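Local coordinates for Peptidase_M23 domain-containing protein (Enterococcus faecalis, PDB 6SMK) that probably cleaves bacterial peptidoglycan as the zinc-dependent M23-family D,L-endopeptidase domain of the prophage-encoded protein EnpA, at residues 76-84 against 95-105. The protein carries 1 engineered substitution. Sequence-based numbering, arbitrary orientation.
Sequences YGHMSRIRA and IVGDVGSSGWS
The imidazole of H78 is held at its edge and over one face by the same loop. ND1 donates to S102 O at 2.8 Å, and the N-H...O angle of 158°, with the oxygen close to the ring plane, marks an in-plane bond. S105 CB sits over the ring centre, 3.5 Å from the centroid and almost on the normal, which meets the geometry of a CH-pi contact. H78 chi1 of -54° sets CG anti to the carbonyl carbon and brings the ring to the loop.

Beyond H78, strands 72-82 and 95-99 pair antiparallel. S80 N donates to D98 O and R81 O accepts from D98 N (2.9 Å), while S80 OG reaches V99 O at 2.7 Å from above the carbonyl plane. Elsewhere along the pairing, M79 CE packs on V96 CG2 (3.7 Å), the two side chains crossing at about a right angle, with V64 of strand 63-69 against M79.

At the far end R83 grips D98 side-on: NE to OD1 and NH2 to OD2 are both 3.1 Å, although the guanidinium and carboxylate planes are 52° apart. R81 CD lies over one face of that guanidinium.

The H78 side chain lies about 4 Å from the zinc ion held by H29, D33 and H111. Donation from ND1 to a backbone carbonyl fixes the ring's rotation and points NE2 away from that bond, consistent with the non-ligand histidine that sits beside the metal in M23 peptidases.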
loop_
_atom_site.group_PDB
_atom_site.type_symbol
_atom_site.label_atom_id
_atom_site.label_comp_id
_atom_site.label_asym_id
_atom_site.label_seq_id
_atom_site.Cartn_x
_atom_site.Cartn_y
_atom_site.Cartn_z
ATOM N N TYR A 76 1.333 -2.425 -0.838
ATOM C CA TYR A 76 2.110 -1.572 0.052
ATOM C C TYR A 76 3.357 -1.131 -0.701
ATOM O O TYR A 76 4.208 -1.968 -1.022
ATOM C CB TYR A 76 2.508 -2.307 1.334
ATOM C CG TYR A 76 1.388 -2.945 2.126
ATOM C CD1 TYR A 76 0.749 -4.094 1.672
ATOM C CD2 TYR A 76 0.999 -2.422 3.345
ATOM C CE1 TYR A 76 -0.262 -4.679 2.407
ATOM C CE2 TYR A 76 -0.003 -2.995 4.077
ATOM C CZ TYR A 76 -0.626 -4.122 3.613
ATOM O OH TYR A 76 -1.627 -4.685 4.365
ATOM N N GLY A 77 3.484 0.175 -0.951
ATOM C CA GLY A 77 4.464 0.692 -1.878
ATOM C C GLY A 77 5.483 1.655 -1.286
ATOM O O GLY A 77 5.432 2.022 -0.109
ATOM N N HIS A 78 6.418 2.064 -2.157
ATOM C CA HIS A 78 7.489 3.015 -1.827
ATOM C C HIS A 78 8.360 2.490 -0.687
ATOM O O HIS A 78 8.745 3.233 0.210
ATOM C CB HIS A 78 6.927 4.396 -1.455
ATOM C CG HIS A 78 6.010 5.000 -2.471
ATOM N ND1 HIS A 78 6.350 5.137 -3.798
ATOM C CD2 HIS A 78 4.768 5.532 -2.345
ATOM C CE1 HIS A 78 5.357 5.723 -4.449
ATOM N NE2 HIS A 78 4.383 5.972 -3.592
ATOM N N MET A 79 8.646 1.197 -0.690
ATOM C CA MET A 79 9.426 0.618 0.396
ATOM C C MET A 79 10.904 0.882 0.187
ATOM O O MET A 79 11.381 0.976 -0.945
ATOM C CB MET A 79 9.212 -0.891 0.489
ATOM C CG MET A 79 7.806 -1.282 0.843
ATOM S SD MET A 79 7.652 -3.049 1.057
ATOM C CE MET A 79 5.939 -3.143 1.499
ATOM N N SER A 80 11.636 0.996 1.288
ATOM C CA SER A 80 13.084 1.044 1.167
ATOM C C SER A 80 13.703 -0.336 1.264
ATOM O O SER A 80 14.844 -0.527 0.836
ATOM C CB SER A 80 13.695 1.953 2.232
ATOM O OG SER A 80 13.496 1.423 3.524
ATOM N N ARG A 81 12.972 -1.294 1.816
ATOM C CA ARG A 81 13.391 -2.685 1.846
ATOM C C ARG A 81 12.139 -3.545 1.871
ATOM O O ARG A 81 11.207 -3.267 2.632
ATOM C CB ARG A 81 14.268 -2.995 3.060
ATOM C CG ARG A 81 14.727 -4.440 3.087
ATOM C CD ARG A 81 15.413 -4.805 4.385
ATOM N NE ARG A 81 15.969 -6.153 4.342
ATOM C CZ ARG A 81 16.745 -6.666 5.291
ATOM N NH1 ARG A 81 17.063 -5.945 6.361
ATOM N NH2 ARG A 81 17.206 -7.901 5.167
ATOM N N ILE A 82 12.118 -4.576 1.036
ATOM C CA ILE A 82 11.041 -5.550 1.057
ATOM C C ILE A 82 11.423 -6.690 1.985
ATOM O O ILE A 82 12.565 -7.167 1.961
ATOM C CB ILE A 82 10.746 -6.069 -0.350
ATOM C CG1 ILE A 82 10.527 -4.898 -1.302
ATOM C CG2 ILE A 82 9.535 -6.977 -0.293
ATOM C CD1 ILE A 82 10.048 -5.304 -2.693
ATOM N N ARG A 83 10.471 -7.127 2.808
ATOM C CA ARG A 83 10.720 -8.185 3.770
ATOM C C ARG A 83 9.811 -9.391 3.596
ATOM O O ARG A 83 10.019 -10.401 4.277
ATOM C CB ARG A 83 10.590 -7.649 5.205
ATOM C CG ARG A 83 11.640 -6.608 5.578
ATOM C CD ARG A 83 11.701 -6.373 7.083
ATOM N NE ARG A 83 12.742 -5.416 7.440
ATOM C CZ ARG A 83 14.006 -5.749 7.661
ATOM N NH1 ARG A 83 14.382 -7.020 7.580
ATOM N NH2 ARG A 83 14.891 -4.813 7.965
ATOM N N ALA A 84 8.817 -9.324 2.719
ATOM C CA ALA A 84 8.027 -10.499 2.379
ATOM C C ALA A 84 8.571 -11.139 1.113
ATOM O O ALA A 84 9.053 -10.450 0.208
ATOM C CB ALA A 84 6.555 -10.150 2.180
ATOM N N ILE A 95 5.412 -7.732 9.762
ATOM C CA ILE A 95 6.112 -6.655 9.070
ATOM C C ILE A 95 6.476 -7.132 7.668
ATOM O O ILE A 95 7.248 -8.083 7.508
ATOM C CB ILE A 95 7.359 -6.204 9.846
ATOM C CG1 ILE A 95 7.014 -5.092 10.829
ATOM C CG2 ILE A 95 8.361 -5.600 8.890
ATOM C CD1 ILE A 95 5.874 -5.357 11.715
ATOM N N VAL A 96 5.928 -6.459 6.650
ATOM C CA VAL A 96 6.147 -6.834 5.253
ATOM C C VAL A 96 7.263 -6.044 4.571
ATOM O O VAL A 96 7.659 -6.403 3.449
ATOM C CB VAL A 96 4.847 -6.678 4.431
ATOM C CG1 VAL A 96 3.709 -7.398 5.118
ATOM C CG2 VAL A 96 4.503 -5.199 4.236
ATOM N N GLY A 97 7.775 -4.990 5.196
ATOM C CA GLY A 97 8.756 -4.135 4.554
ATOM C C GLY A 97 9.111 -2.982 5.467
ATOM O O GLY A 97 8.673 -2.918 6.624
ATOM N N ASP A 98 9.932 -2.074 4.930
ATOM C CA ASP A 98 10.370 -0.860 5.617
ATOM C C ASP A 98 9.989 0.351 4.772
ATOM O O ASP A 98 10.095 0.316 3.540
ATOM C CB ASP A 98 11.893 -0.850 5.874
ATOM C CG ASP A 98 12.362 -1.989 6.778
ATOM O OD1 ASP A 98 11.524 -2.604 7.469
ATOM O OD2 ASP A 98 13.583 -2.269 6.805
ATOM N N VAL A 99 9.557 1.429 5.432
ATOM C CA VAL A 99 9.176 2.633 4.700
ATOM C C VAL A 99 10.345 3.113 3.848
ATOM O O VAL A 99 11.512 3.048 4.253
ATOM C CB VAL A 99 8.723 3.746 5.664
ATOM C CG1 VAL A 99 8.674 5.115 4.951
ATOM C CG2 VAL A 99 7.392 3.420 6.304
ATOM N N GLY A 100 10.036 3.582 2.649
ATOM C CA GLY A 100 11.054 4.238 1.860
ATOM C C GLY A 100 10.528 5.406 1.061
ATOM O O GLY A 100 9.485 5.987 1.379
ATOM N N SER A 101 11.264 5.771 0.027
ATOM C CA SER A 101 10.771 6.736 -0.943
ATOM C C SER A 101 10.984 6.210 -2.349
ATOM O O SER A 101 11.140 6.992 -3.291
ATOM C CB SER A 101 11.430 8.100 -0.750
ATOM O OG SER A 101 12.770 7.954 -0.326
ATOM N N SER A 102 10.962 4.882 -2.490
ATOM C CA SER A 102 11.263 4.234 -3.762
ATOM C C SER A 102 10.209 4.572 -4.795
ATOM O O SER A 102 9.029 4.752 -4.490
ATOM C CB SER A 102 11.350 2.712 -3.621
ATOM O OG SER A 102 10.346 2.199 -2.764
ATOM N N GLY A 103 10.645 4.644 -6.030
ATOM C CA GLY A 103 9.713 4.966 -7.072
ATOM C C GLY A 103 9.370 6.441 -7.031
ATOM O O GLY A 103 10.195 7.302 -6.698
ATOM N N TRP A 104 8.115 6.720 -7.349
ATOM C CA TRP A 104 7.672 8.077 -7.633
ATOM C C TRP A 104 6.972 8.657 -6.404
ATOM O O TRP A 104 5.769 8.913 -6.392
ATOM C CB TRP A 104 6.777 8.068 -8.865
ATOM C CG TRP A 104 7.551 7.864 -10.131
ATOM C CD1 TRP A 104 8.905 7.812 -10.258
ATOM C CD2 TRP A 104 7.022 7.716 -11.450
ATOM N NE1 TRP A 104 9.256 7.645 -11.574
ATOM C CE2 TRP A 104 8.116 7.582 -12.327
ATOM C CE3 TRP A 104 5.732 7.690 -11.976
ATOM C CZ2 TRP A 104 7.958 7.423 -13.704
ATOM C CZ3 TRP A 104 5.576 7.530 -13.351
ATOM C CH2 TRP A 104 6.682 7.397 -14.194
ATOM N N SER A 105 7.767 8.829 -5.344
ATOM C CA SER A 105 7.316 9.410 -4.086
ATOM C C SER A 105 8.267 10.520 -3.696
ATOM O O SER A 105 9.486 10.331 -3.729
ATOM C CB SER A 105 7.247 8.383 -2.952
ATOM O OG SER A 105 6.508 8.874 -1.836
#